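PDB 2HPG: ABC transporter, periplasmic substrate-binding protein, which probably captures a small solute in the periplasm of Thermotoga maritima and delivers it to a tripartite ATP-independent (TRAP) membrane transporter. Local coordinates for residues N206-G211 with E270-K275; G199-Y204 with G223-I228; L11-V16 with Q25-W30; E21-A26 with L227-I232. One frame throughout, in Å; residues are numbered along the deposited sequence.

Contact 1: N206-G211 with E270-K275; sequences NVYNGG and EEYKQK
Along E270-K275 two residues one helical turn apart, Y272 and K275, meet Y208 and N209 at the end of a short helix. Y272 comes first. One side of its ring, CD1 and CE1, lies beside Y208, with CD1 3.7 Å from Y208 CB and CE1 3.8 Å from Y208 CD2. The two rings are oblique, their centroids 5.8 Å apart and their planes at 44°. Farther out, Y272 OH reaches N209, whose ND2 lies 3.5 Å away; this is a van der Waals approach, with the amide turned nearly perpendicular to the ring. K275 follows and takes the Y208 ring from above. Its CB stands 3.9 Å from the centroid of the Y208 ring and 28° off the normal, a CH-pi contact, and CD covers the same ring nearer its rim. Y208 can receive both residues because its CG is anti to the backbone N (chi1 -173°), which sends the ring out toward the long helix. The chain then leaves the short helix at G211 through a Schellman motif. The contact is a surface one, joining helix 204-209 to the C-terminal part of helix 243-278. C276 of the same helix touches V207 and Y208, K279 just beyond its end touches Y208, E21 lies against N209 and Y272, and strand 199-202 leads directly into helix 204-209.

Contact 2: G199-Y204 with G223-I228; sequences GAELTY and GHFLLI
E201 and H224 are drawn together by the same unusual first torsion: in each, CG sits between the backbone N and the carbonyl carbon (chi1 55° in E201, 56° in H224). The glutamate then bends at chi2, which folds its carboxylate back toward the imidazole. As a result H224 NE2 donates a hydrogen bond to E201 OE2 over 2.9 Å, with an N-H...acceptor angle of 158°. The oxygen lies close to the ring plane of the histidine but is met on its anti side, from a direction tilted out of the carboxylate plane. E201 CB also packs against the imidazole, 3.5 Å from H224 NE2. F225 approaches the same oxygen with its ring edge, CD2 being 3.2 Å from E201 OE2. Partners beyond the two segments complete the grip: E201 OE1 is hydrogen-bonded to T163 OG1 and forms a salt bridge with R142, while H224 ND1 is bonded to T222 OG1. The arginine would favour an ionised carboxylate. All three touching residues are buried. The arrangement is a His-carboxylate hydrogen bond between strand 199-202 and the long strand 218-234, both paired with strand 130-146 in the sheet of a type 2 periplasmic binding protein fold.

Contact 3: L11-V16 with Q25-W30; sequences LRFGHV and QAFLKW
F27 meets V16 and F13 on different parts of its ring. From CB, its CG goes anti to the carbonyl carbon (chi1 -74°), carrying the ring from the helix toward the strand and the loop that follows it. CG lies 3.8 Å from V16 CG1. On one side of the ring CD2 approaches V16 CB at 3.5 Å, and CE2 lies just beyond it; on the other side CE1 comes 3.5 Å from F13 CE2, with CD1 behind. CZ, at the tip, still touches both neighbours. V16 CG1 sits over the face, 3.7 Å from the ring centroid and 18° off the normal, a CH-pi contact. The F13 and F27 rings are oblique, whereas W30 turns its edge to the face of F13, a T-shaped pair with centroids 5.3 Å apart and planes at 72°. W30 CH2 also lies 4.0 Å from L11 CD2. These residues pack the first strand of the beta-alpha-beta unit and the loop after it against the crossover helix; segments 11-14 and 25-30 run nearly antiparallel, their axes 11.1 Å apart at closest approach. W137 stacks on F27 and M253 closes over the cluster. Since every touching group is carbon, shape and ring orientation set the fit; the indole NE1 finds its acceptor in I249 O of helix 243-278.

Contact 4: E21-A26 with L227-I232; sequences EPYHQA and LINFEI
Y23 and N229 join helix 22-37 to the long strand 218-234, within the sheet-and-helix architecture of a periplasmic binding protein, through a single side-chain hydrogen bond. The tight part is confined to the phenol end. Y23 OH donates to N229 OD1 at 2.7 Å, and next to it Y23 CE2 comes within 3.3 Å of N229 OD1. The ring and amide planes are 72° apart, and the oxygen stands obliquely to the phenol. Away from this point the two segments separate: the nearest CA atoms, those of Y23 and N229, are 10.6 Å apart, and the E231 side chain comes no closer than 4.7 Å to the helix segment. The other flank of the helix turns outward, with E21, P22 and H24 partly exposed and Q25 exposed. Residues beyond the segments fill the inner side: W137 meets the Y23 ring edge-to-face, and I264 and N71 touch it too. The amide of N229 is held at both ends, OD1 by Q139 NE2 as well as by the phenol, and ND2 by T72 O, which fixes its rotation in this buried setting. At the oxygen itself the phenol arrives in the carbonyl plane, on a lone pair of N229 OD1, with a C=O...donor angle of 128°.

From the N terminus, contact 3 closes first, a short loop from strand 9-14 into helix 22-37. Contact 4 opens on that same helix, sharing Q25 and A26, and spans 200 residues to strand 218-234. Contact 2 opens within this span and ends on the same strand, where L227 and I228 belong to both. Contact 1 starts inside the loop of contact 2 and ends on helix 243-278, so it crosses both contact 2 and contact 4. Side chains bridge the pairs: Y204 packs on Y272 and K273, E21 lies near N209 and Y272, and E231 touches F13 and F27. Strand 218-234 thus links the N-terminal beta-alpha-beta unit to the region of strand 199-202.

Contact 1: N206-G211 with E270-K275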
loop_
_atom_site.group_PDB
_atom_site.type_symbol
_atom_site.label_atom_id
_atom_site.label_comp_id
_atom_site.label_asym_id
_atom_site.label_seq_id
_atom_site.Cartn_x
_atom_site.Cartn_y
_atom_site.Cartn_z
ATOM N N ASN A 206 1.241 12.597 2.039
ATOM C CA ASN A 206 -0.060 12.630 2.727
ATOM C C ASN A 206 -0.096 13.797 3.701
ATOM O O ASN A 206 -1.072 14.554 3.764
ATOM C CB ASN A 206 -0.286 11.365 3.573
ATOM C CG ASN A 206 -0.478 10.091 2.760
ATOM O OD1 ASN A 206 -0.874 10.111 1.590
ATOM N ND2 ASN A 206 -0.187 8.961 3.391
ATOM N N VAL A 207 0.961 13.924 4.500
ATOM C CA VAL A 207 1.019 14.978 5.516
ATOM C C VAL A 207 1.014 16.345 4.844
ATOM O O VAL A 207 0.279 17.243 5.254
ATOM C CB VAL A 207 2.263 14.857 6.415
ATOM C CG1 VAL A 207 2.401 16.101 7.330
ATOM C CG2 VAL A 207 2.199 13.555 7.244
ATOM N N TYR A 208 1.816 16.511 3.801
ATOM C CA TYR A 208 1.889 17.819 3.147
ATOM C C TYR A 208 0.584 18.206 2.414
ATOM O O TYR A 208 0.059 19.338 2.551
ATOM C CB TYR A 208 3.057 17.887 2.164
ATOM C CG TYR A 208 3.230 19.306 1.601
ATOM C CD1 TYR A 208 3.861 20.280 2.341
ATOM C CD2 TYR A 208 2.744 19.644 0.337
ATOM C CE1 TYR A 208 4.008 21.585 1.847
ATOM C CE2 TYR A 208 2.879 20.938 -0.173
ATOM C CZ TYR A 208 3.522 21.903 0.599
ATOM O OH TYR A 208 3.695 23.212 0.131
ATOM N N ASN A 209 0.097 17.302 1.581
ATOM C CA ASN A 209 -1.105 17.566 0.785
ATOM C C ASN A 209 -2.351 17.725 1.666
ATOM O O ASN A 209 -3.275 18.417 1.297
ATOM C CB ASN A 209 -1.314 16.468 -0.253
ATOM C CG ASN A 209 -0.268 16.508 -1.360
ATOM O OD1 ASN A 209 0.193 17.580 -1.756
ATOM N ND2 ASN A 209 0.090 15.346 -1.879
ATOM N N GLY A 210 -2.379 17.076 2.818
ATOM C CA GLY A 210 -3.475 17.284 3.766
ATOM C C GLY A 210 -3.353 18.516 4.659
ATOM O O GLY A 210 -4.248 18.760 5.513
ATOM N N GLY A 211 -2.254 19.268 4.504
ATOM C CA GLY A 211 -1.954 20.426 5.339
ATOM C C GLY A 211 -1.894 20.076 6.801
ATOM O O GLY A 211 -2.157 20.908 7.666
ATOM N N GLU A 270 11.212 12.631 -0.670
ATOM C CA GLU A 270 12.296 13.525 -0.277
ATOM C C GLU A 270 11.883 14.999 -0.456
ATOM O O GLU A 270 12.138 15.827 0.432
ATOM C CB GLU A 270 13.573 13.244 -1.087
ATOM C CG GLU A 270 14.303 11.938 -0.741
ATOM C CD GLU A 270 13.590 10.656 -1.184
ATOM O OE1 GLU A 270 12.568 10.729 -1.907
ATOM O OE2 GLU A 270 14.075 9.559 -0.802
ATOM N N GLU A 271 11.236 15.318 -1.580
ATOM C CA GLU A 271 10.787 16.686 -1.844
ATOM C C GLU A 271 9.747 17.136 -0.858
ATOM O O GLU A 271 9.766 18.267 -0.418
ATOM C CB GLU A 271 10.178 16.802 -3.228
ATOM C CG GLU A 271 11.136 16.566 -4.338
ATOM C CD GLU A 271 10.477 16.696 -5.700
ATOM O OE1 GLU A 271 10.835 15.904 -6.596
ATOM O OE2 GLU A 271 9.614 17.582 -5.878
ATOM N N TYR A 272 8.810 16.247 -0.544
ATOM C CA TYR A 272 7.755 16.545 0.418
ATOM C C TYR A 272 8.299 16.697 1.823
ATOM O O TYR A 272 7.807 17.525 2.574
ATOM C CB TYR A 272 6.675 15.464 0.376
ATOM C CG TYR A 272 5.695 15.601 -0.769
ATOM C CD1 TYR A 272 4.872 16.719 -0.871
ATOM C CD2 TYR A 272 5.561 14.606 -1.713
ATOM C CE1 TYR A 272 3.960 16.852 -1.904
ATOM C CE2 TYR A 272 4.637 14.710 -2.752
ATOM C CZ TYR A 272 3.843 15.848 -2.844
ATOM O OH TYR A 272 2.933 15.962 -3.863
ATOM N N LYS A 273 9.325 15.922 2.170
ATOM C CA LYS A 273 10.038 16.105 3.441
ATOM C C LYS A 273 10.571 17.519 3.556
ATOM O O LYS A 273 10.364 18.180 4.570
ATOM C CB LYS A 273 11.190 15.088 3.589
ATOM C CG LYS A 273 11.944 15.174 4.926
ATOM C CD LYS A 273 12.936 14.034 5.100
ATOM C CE LYS A 273 13.696 14.145 6.418
ATOM N NZ LYS A 273 14.629 13.013 6.621
ATOM N N GLN A 274 11.242 17.983 2.504
ATOM C CA GLN A 274 11.759 19.356 2.470
ATOM C C GLN A 274 10.650 20.379 2.583
ATOM O O GLN A 274 10.820 21.409 3.270
ATOM C CB GLN A 274 12.545 19.643 1.171
ATOM C CG GLN A 274 13.791 18.827 0.933
ATOM C CD GLN A 274 14.764 18.805 2.085
ATOM O OE1 GLN A 274 14.470 18.258 3.143
ATOM N NE2 GLN A 274 15.957 19.358 1.872
ATOM N N LYS A 275 9.532 20.140 1.898
ATOM C CA LYS A 275 8.386 21.063 2.001
ATOM C C LYS A 275 7.809 21.077 3.400
ATOM O O LYS A 275 7.391 22.114 3.880
ATOM C CB LYS A 275 7.291 20.696 1.001
ATOM C CG LYS A 275 7.646 21.041 -0.424
ATOM C CD LYS A 275 6.726 20.419 -1.401
ATOM C CE LYS A 275 6.743 21.194 -2.722
ATOM N NZ LYS A 275 6.284 20.359 -3.872
#

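Contact 2: G199-Y204 with G223-I228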
loop_
_atom_site.group_PDB
_atom_site.type_symbol
_atom_site.label_atom_id
_atom_site.label_comp_id
_atom_site.label_asym_id
_atom_site.label_seq_id
_atom_site.Cartn_x
_atom_site.Cartn_y
_atom_site.Cartn_z
ATOM N N GLY A 199 -2.650 11.837 16.852
ATOM C CA GLY A 199 -1.753 11.834 15.698
ATOM C C GLY A 199 -2.157 10.804 14.671
ATOM O O GLY A 199 -3.255 10.239 14.721
ATOM N N ALA A 200 -1.269 10.590 13.713
ATOM C CA ALA A 200 -1.503 9.677 12.604
ATOM C C ALA A 200 -0.176 9.038 12.223
ATOM O O ALA A 200 0.832 9.209 12.903
ATOM C CB ALA A 200 -2.104 10.425 11.404
ATOM N N GLU A 201 -0.180 8.258 11.150
ATOM C CA GLU A 201 1.030 7.649 10.666
ATOM C C GLU A 201 0.865 7.586 9.161
ATOM O O GLU A 201 -0.105 7.023 8.671
ATOM C CB GLU A 201 1.248 6.282 11.331
ATOM C CG GLU A 201 0.126 5.304 11.225
ATOM C CD GLU A 201 0.122 4.495 9.948
ATOM O OE1 GLU A 201 -0.967 4.076 9.517
ATOM O OE2 GLU A 201 1.191 4.282 9.370
ATOM N N LEU A 202 1.736 8.283 8.442
ATOM C CA LEU A 202 1.486 8.646 7.048
ATOM C C LEU A 202 2.802 8.841 6.309
ATOM O O LEU A 202 3.861 8.848 6.907
ATOM C CB LEU A 202 0.691 9.965 6.982
ATOM C CG LEU A 202 -0.751 9.972 7.507
ATOM C CD1 LEU A 202 -1.303 11.408 7.564
ATOM C CD2 LEU A 202 -1.705 9.089 6.695
ATOM N N THR A 203 2.722 9.009 4.991
ATOM C CA THR A 203 3.849 9.452 4.197
ATOM C C THR A 203 3.939 10.983 4.231
ATOM O O THR A 203 2.989 11.638 4.622
ATOM C CB THR A 203 3.642 9.056 2.753
ATOM O OG1 THR A 203 2.528 9.784 2.248
ATOM C CG2 THR A 203 3.373 7.548 2.656
ATOM N N TYR A 204 5.082 11.539 3.818
ATOM C CA TYR A 204 5.266 12.988 3.788
ATOM C C TYR A 204 4.307 13.652 2.782
ATOM O O TYR A 204 3.826 14.760 3.008
ATOM C CB TYR A 204 6.725 13.328 3.442
ATOM C CG TYR A 204 7.730 13.221 4.598
ATOM C CD1 TYR A 204 7.846 14.233 5.530
ATOM C CD2 TYR A 204 8.583 12.120 4.724
ATOM C CE1 TYR A 204 8.776 14.182 6.519
ATOM C CE2 TYR A 204 9.522 12.058 5.744
ATOM C CZ TYR A 204 9.597 13.089 6.646
ATOM O OH TYR A 204 10.499 13.081 7.697
ATOM N N GLY A 223 9.508 4.539 10.053
ATOM C CA GLY A 223 9.460 3.783 8.794
ATOM C C GLY A 223 8.821 2.402 8.986
ATOM O O GLY A 223 9.252 1.404 8.397
ATOM N N HIS A 224 7.788 2.364 9.813
ATOM C CA HIS A 224 7.174 1.116 10.285
ATOM C C HIS A 224 6.283 0.374 9.256
ATOM O O HIS A 224 6.030 -0.824 9.433
ATOM C CB HIS A 224 6.376 1.394 11.563
ATOM C CG HIS A 224 5.340 2.458 11.389
ATOM N ND1 HIS A 224 5.578 3.783 11.675
ATOM C CD2 HIS A 224 4.084 2.403 10.892
ATOM C CE1 HIS A 224 4.510 4.496 11.373
ATOM N NE2 HIS A 224 3.581 3.685 10.903
ATOM N N PHE A 225 5.797 1.064 8.214
ATOM C CA PHE A 225 5.142 0.409 7.078
ATOM C C PHE A 225 5.785 0.856 5.780
ATOM O O PHE A 225 6.142 2.022 5.621
ATOM C CB PHE A 225 3.647 0.753 6.937
ATOM C CG PHE A 225 2.773 0.310 8.067
ATOM C CD1 PHE A 225 2.688 -1.018 8.437
ATOM C CD2 PHE A 225 1.960 1.218 8.696
ATOM C CE1 PHE A 225 1.860 -1.399 9.454
ATOM C CE2 PHE A 225 1.135 0.851 9.711
ATOM C CZ PHE A 225 1.071 -0.462 10.098
ATOM N N LEU A 226 5.944 -0.090 4.857
ATOM C CA LEU A 226 6.081 0.217 3.436
ATOM C C LEU A 226 4.783 -0.221 2.768
ATOM O O LEU A 226 4.487 -1.418 2.720
ATOM C CB LEU A 226 7.260 -0.519 2.806
ATOM C CG LEU A 226 7.448 -0.203 1.332
ATOM C CD1 LEU A 226 7.849 1.254 1.140
ATOM C CD2 LEU A 226 8.437 -1.164 0.699
ATOM N N LEU A 227 4.005 0.735 2.273
ATOM C CA LEU A 227 2.693 0.440 1.686
ATOM C C LEU A 227 2.809 -0.146 0.284
ATOM O O LEU A 227 3.184 0.539 -0.688
ATOM C CB LEU A 227 1.788 1.684 1.715
ATOM C CG LEU A 227 0.379 1.572 1.120
ATOM C CD1 LEU A 227 -0.286 0.241 1.411
ATOM C CD2 LEU A 227 -0.466 2.746 1.661
ATOM N N ILE A 228 2.524 -1.442 0.209
ATOM C CA ILE A 228 2.556 -2.177 -1.032
ATOM C C ILE A 228 1.119 -2.331 -1.495
ATOM O O ILE A 228 0.305 -2.957 -0.814
ATOM C CB ILE A 228 3.156 -3.581 -0.828
ATOM C CG1 ILE A 228 4.578 -3.490 -0.254
ATOM C CG2 ILE A 228 3.170 -4.347 -2.153
ATOM C CD1 ILE A 228 5.038 -4.836 0.371
#

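Contact 3: L11-V16 with Q25-W30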
loop_
_atom_site.group_PDB
_atom_site.type_symbol
_atom_site.label_atom_id
_atom_site.label_comp_id
_atom_site.label_asym_id
_atom_site.label_seq_id
_atom_site.Cartn_x
_atom_site.Cartn_y
_atom_site.Cartn_z
ATOM N N LEU A 11 -12.002 -1.882 -19.566
ATOM C CA LEU A 11 -11.735 -2.122 -18.143
ATOM C C LEU A 11 -11.896 -0.791 -17.416
ATOM O O LEU A 11 -11.295 0.199 -17.818
ATOM C CB LEU A 11 -10.301 -2.646 -17.931
ATOM C CG LEU A 11 -9.885 -2.902 -16.469
ATOM C CD1 LEU A 11 -10.743 -3.980 -15.816
ATOM C CD2 LEU A 11 -8.385 -3.275 -16.382
ATOM N N ARG A 12 -12.693 -0.774 -16.347
ATOM C CA ARG A 12 -12.803 0.397 -15.472
ATOM C C ARG A 12 -12.050 0.139 -14.169
ATOM O O ARG A 12 -12.417 -0.735 -13.396
ATOM C CB ARG A 12 -14.270 0.716 -15.225
ATOM C CG ARG A 12 -14.989 0.870 -16.542
ATOM C CD ARG A 12 -16.372 1.491 -16.455
ATOM N NE ARG A 12 -16.868 1.695 -17.815
ATOM C CZ ARG A 12 -17.318 0.736 -18.618
ATOM N NH1 ARG A 12 -17.392 -0.538 -18.222
ATOM N NH2 ARG A 12 -17.704 1.050 -19.835
ATOM N N PHE A 13 -10.992 0.907 -13.945
ATOM C CA PHE A 13 -10.065 0.636 -12.863
ATOM C C PHE A 13 -10.115 1.744 -11.840
ATOM O O PHE A 13 -9.791 2.873 -12.168
ATOM C CB PHE A 13 -8.655 0.516 -13.415
ATOM C CG PHE A 13 -7.725 -0.222 -12.500
ATOM C CD1 PHE A 13 -7.582 -1.590 -12.604
ATOM C CD2 PHE A 13 -7.009 0.451 -11.532
ATOM C CE1 PHE A 13 -6.740 -2.285 -11.758
ATOM C CE2 PHE A 13 -6.173 -0.239 -10.681
ATOM C CZ PHE A 13 -6.036 -1.610 -10.799
ATOM N N GLY A 14 -10.484 1.417 -10.599
ATOM C CA GLY A 14 -10.738 2.443 -9.600
ATOM C C GLY A 14 -9.845 2.481 -8.373
ATOM O O GLY A 14 -8.961 1.647 -8.177
ATOM N N HIS A 15 -10.116 3.465 -7.525
ATOM C CA HIS A 15 -9.376 3.656 -6.291
ATOM C C HIS A 15 -7.910 4.014 -6.507
ATOM O O HIS A 15 -7.064 3.660 -5.700
ATOM C CB HIS A 15 -9.499 2.417 -5.376
ATOM C CG HIS A 15 -10.818 2.320 -4.674
ATOM N ND1 HIS A 15 -11.070 1.392 -3.684
ATOM C CD2 HIS A 15 -11.960 3.035 -4.820
ATOM C CE1 HIS A 15 -12.316 1.534 -3.260
ATOM N NE2 HIS A 15 -12.878 2.522 -3.935
ATOM N N VAL A 16 -7.605 4.762 -7.563
ATOM C CA VAL A 16 -6.217 5.110 -7.834
ATOM C C VAL A 16 -5.770 6.395 -7.110
ATOM O O VAL A 16 -4.831 7.062 -7.555
ATOM C CB VAL A 16 -5.936 5.211 -9.344
ATOM C CG1 VAL A 16 -6.449 3.978 -10.055
ATOM C CG2 VAL A 16 -6.526 6.496 -9.944
ATOM N N GLN A 25 -1.271 9.447 -12.270
ATOM C CA GLN A 25 -0.437 9.688 -13.439
ATOM C C GLN A 25 0.079 8.384 -14.032
ATOM O O GLN A 25 0.119 8.205 -15.258
ATOM C CB GLN A 25 0.758 10.549 -13.051
ATOM C CG GLN A 25 0.450 11.993 -12.909
ATOM C CD GLN A 25 1.661 12.805 -12.506
ATOM O OE1 GLN A 25 2.524 13.109 -13.341
ATOM N NE2 GLN A 25 1.729 13.186 -11.225
ATOM N N ALA A 26 0.490 7.490 -13.137
ATOM C CA ALA A 26 1.123 6.240 -13.511
ATOM C C ALA A 26 0.099 5.267 -14.077
ATOM O O ALA A 26 0.403 4.518 -15.001
ATOM C CB ALA A 26 1.841 5.627 -12.309
ATOM N N PHE A 27 -1.107 5.246 -13.499
ATOM C CA PHE A 27 -2.183 4.414 -14.048
ATOM C C PHE A 27 -2.600 4.885 -15.436
ATOM O O PHE A 27 -2.929 4.060 -16.265
ATOM C CB PHE A 27 -3.403 4.350 -13.113
ATOM C CG PHE A 27 -3.194 3.494 -11.886
ATOM C CD1 PHE A 27 -3.254 2.116 -11.956
ATOM C CD2 PHE A 27 -2.944 4.070 -10.665
ATOM C CE1 PHE A 27 -3.075 1.335 -10.823
ATOM C CE2 PHE A 27 -2.768 3.297 -9.533
ATOM C CZ PHE A 27 -2.827 1.917 -9.623
ATOM N N LEU A 28 -2.587 6.200 -15.684
ATOM C CA LEU A 28 -2.893 6.748 -17.002
ATOM C C LEU A 28 -1.835 6.368 -18.051
ATOM O O LEU A 28 -2.162 6.130 -19.210
ATOM C CB LEU A 28 -3.046 8.270 -16.934
ATOM C CG LEU A 28 -4.260 8.763 -16.122
ATOM C CD1 LEU A 28 -4.139 10.242 -15.815
ATOM C CD2 LEU A 28 -5.579 8.463 -16.870
ATOM N N LYS A 29 -0.574 6.331 -17.632
ATOM C CA LYS A 29 0.535 5.836 -18.464
ATOM C C LYS A 29 0.359 4.378 -18.795
ATOM O O LYS A 29 0.575 3.964 -19.931
ATOM C CB LYS A 29 1.878 5.999 -17.742
ATOM C CG LYS A 29 2.471 7.397 -17.779
ATOM C CD LYS A 29 3.939 7.397 -17.253
ATOM C CE LYS A 29 4.899 6.620 -18.194
ATOM N NZ LYS A 29 6.352 6.603 -17.768
ATOM N N TRP A 30 -0.002 3.590 -17.791
ATOM C CA TRP A 30 -0.263 2.176 -17.988
ATOM C C TRP A 30 -1.409 1.927 -18.960
ATOM O O TRP A 30 -1.295 1.090 -19.858
ATOM C CB TRP A 30 -0.576 1.516 -16.656
ATOM C CG TRP A 30 -1.251 0.215 -16.761
ATOM C CD1 TRP A 30 -0.742 -0.947 -17.277
ATOM C CD2 TRP A 30 -2.559 -0.095 -16.279
ATOM N NE1 TRP A 30 -1.653 -1.963 -17.144
ATOM C CE2 TRP A 30 -2.792 -1.461 -16.556
ATOM C CE3 TRP A 30 -3.572 0.660 -15.652
ATOM C CZ2 TRP A 30 -3.993 -2.094 -16.226
ATOM C CZ3 TRP A 30 -4.759 0.025 -15.310
ATOM C CH2 TRP A 30 -4.958 -1.339 -15.587
#

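Contact 4: E21-A26 with L227-I232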
loop_
_atom_site.group_PDB
_atom_site.type_symbol
_atom_site.label_atom_id
_atom_site.label_comp_id
_atom_site.label_asym_id
_atom_site.label_seq_id
_atom_site.Cartn_x
_atom_site.Cartn_y
_atom_site.Cartn_z
ATOM N N GLU A 21 -2.279 13.099 -8.894
ATOM C CA GLU A 21 -1.131 12.717 -8.082
ATOM C C GLU A 21 -0.375 11.574 -8.767
ATOM O O GLU A 21 -0.871 11.011 -9.726
ATOM C CB GLU A 21 -1.586 12.342 -6.676
ATOM C CG GLU A 21 -2.118 13.529 -5.878
ATOM C CD GLU A 21 -1.055 14.598 -5.611
ATOM O OE1 GLU A 21 0.052 14.246 -5.149
ATOM O OE2 GLU A 21 -1.327 15.803 -5.833
ATOM N N PRO A 22 0.847 11.253 -8.306
ATOM C CA PRO A 22 1.698 10.260 -9.009
ATOM C C PRO A 22 1.076 8.921 -9.386
ATOM O O PRO A 22 1.338 8.419 -10.486
ATOM C CB PRO A 22 2.870 10.071 -8.045
ATOM C CG PRO A 22 2.984 11.402 -7.375
ATOM C CD PRO A 22 1.555 11.819 -7.144
ATOM N N TYR A 23 0.284 8.335 -8.497
ATOM C CA TYR A 23 -0.371 7.064 -8.793
ATOM C C TYR A 23 -1.290 7.191 -9.984
ATOM O O TYR A 23 -1.216 6.409 -10.924
ATOM C CB TYR A 23 -1.177 6.568 -7.577
ATOM C CG TYR A 23 -0.531 5.430 -6.808
ATOM C CD1 TYR A 23 0.830 5.409 -6.571
ATOM C CD2 TYR A 23 -1.291 4.385 -6.329
ATOM C CE1 TYR A 23 1.429 4.362 -5.881
ATOM C CE2 TYR A 23 -0.709 3.336 -5.628
ATOM C CZ TYR A 23 0.659 3.338 -5.406
ATOM O OH TYR A 23 1.238 2.308 -4.693
ATOM N N HIS A 24 -2.161 8.197 -9.940
ATOM C CA HIS A 24 -3.085 8.459 -11.028
ATOM C C HIS A 24 -2.326 8.646 -12.324
ATOM O O HIS A 24 -2.674 8.056 -13.351
ATOM C CB HIS A 24 -3.914 9.711 -10.722
ATOM C CG HIS A 24 -5.035 9.952 -11.680
ATOM N ND1 HIS A 24 -5.541 11.205 -11.909
ATOM C CD2 HIS A 24 -5.757 9.110 -12.457
ATOM C CE1 HIS A 24 -6.512 11.136 -12.801
ATOM N NE2 HIS A 24 -6.662 9.875 -13.152
ATOM N N GLN A 25 -1.271 9.447 -12.270
ATOM C CA GLN A 25 -0.437 9.688 -13.439
ATOM C C GLN A 25 0.079 8.384 -14.032
ATOM O O GLN A 25 0.119 8.205 -15.258
ATOM C CB GLN A 25 0.758 10.549 -13.051
ATOM C CG GLN A 25 0.450 11.993 -12.909
ATOM C CD GLN A 25 1.661 12.805 -12.506
ATOM O OE1 GLN A 25 2.524 13.109 -13.341
ATOM N NE2 GLN A 25 1.729 13.186 -11.225
ATOM N N ALA A 26 0.490 7.490 -13.137
ATOM C CA ALA A 26 1.123 6.240 -13.511
ATOM C C ALA A 26 0.099 5.267 -14.077
ATOM O O ALA A 26 0.403 4.518 -15.001
ATOM C CB ALA A 26 1.841 5.627 -12.309
ATOM N N LEU A 227 4.005 0.735 2.273
ATOM C CA LEU A 227 2.693 0.440 1.686
ATOM C C LEU A 227 2.809 -0.146 0.284
ATOM O O LEU A 227 3.184 0.539 -0.688
ATOM C CB LEU A 227 1.788 1.684 1.715
ATOM C CG LEU A 227 0.379 1.572 1.120
ATOM C CD1 LEU A 227 -0.286 0.241 1.411
ATOM C CD2 LEU A 227 -0.466 2.746 1.661
ATOM N N ILE A 228 2.524 -1.442 0.209
ATOM C CA ILE A 228 2.556 -2.177 -1.032
ATOM C C ILE A 228 1.119 -2.331 -1.495
ATOM O O ILE A 228 0.305 -2.957 -0.814
ATOM C CB ILE A 228 3.156 -3.581 -0.828
ATOM C CG1 ILE A 228 4.578 -3.490 -0.254
ATOM C CG2 ILE A 228 3.170 -4.347 -2.153
ATOM C CD1 ILE A 228 5.038 -4.836 0.371
ATOM N N ASN A 229 0.806 -1.766 -2.644
ATOM C CA ASN A 229 -0.535 -1.916 -3.192
ATOM C C ASN A 229 -0.608 -3.111 -4.119
ATOM O O ASN A 229 0.370 -3.449 -4.813
ATOM C CB ASN A 229 -0.979 -0.650 -3.908
ATOM C CG ASN A 229 -1.297 0.484 -2.948
ATOM O OD1 ASN A 229 -0.582 1.483 -2.890
ATOM N ND2 ASN A 229 -2.364 0.318 -2.171
ATOM N N PHE A 230 -1.778 -3.750 -4.117
ATOM C CA PHE A 230 -2.076 -4.863 -5.009
ATOM C C PHE A 230 -3.103 -4.422 -6.028
ATOM O O PHE A 230 -4.092 -3.806 -5.681
ATOM C CB PHE A 230 -2.615 -6.036 -4.208
ATOM C CG PHE A 230 -1.556 -6.841 -3.556
ATOM C CD1 PHE A 230 -1.340 -8.150 -3.941
ATOM C CD2 PHE A 230 -0.738 -6.283 -2.583
ATOM C CE1 PHE A 230 -0.349 -8.890 -3.346
ATOM C CE2 PHE A 230 0.259 -7.024 -1.997
ATOM C CZ PHE A 230 0.441 -8.335 -2.380
ATOM N N GLU A 231 -2.849 -4.730 -7.293
ATOM C CA GLU A 231 -3.683 -4.259 -8.387
ATOM C C GLU A 231 -4.450 -5.462 -8.905
ATOM O O GLU A 231 -3.854 -6.401 -9.424
ATOM C CB GLU A 231 -2.807 -3.627 -9.473
ATOM C CG GLU A 231 -1.811 -2.592 -8.946
ATOM C CD GLU A 231 -2.474 -1.463 -8.178
ATOM O OE1 GLU A 231 -3.563 -1.070 -8.613
ATOM O OE2 GLU A 231 -1.909 -0.980 -7.147
ATOM N N ILE A 232 -5.767 -5.458 -8.697
ATOM C CA ILE A 232 -6.588 -6.635 -8.968
ATOM C C ILE A 232 -7.623 -6.390 -10.060
ATOM O O ILE A 232 -8.053 -5.255 -10.268
ATOM C CB ILE A 232 -7.277 -7.173 -7.677
ATOM C CG1 ILE A 232 -8.302 -6.172 -7.119
ATOM C CG2 ILE A 232 -6.226 -7.501 -6.619
ATOM C CD1 ILE A 232 -9.132 -6.714 -5.966
#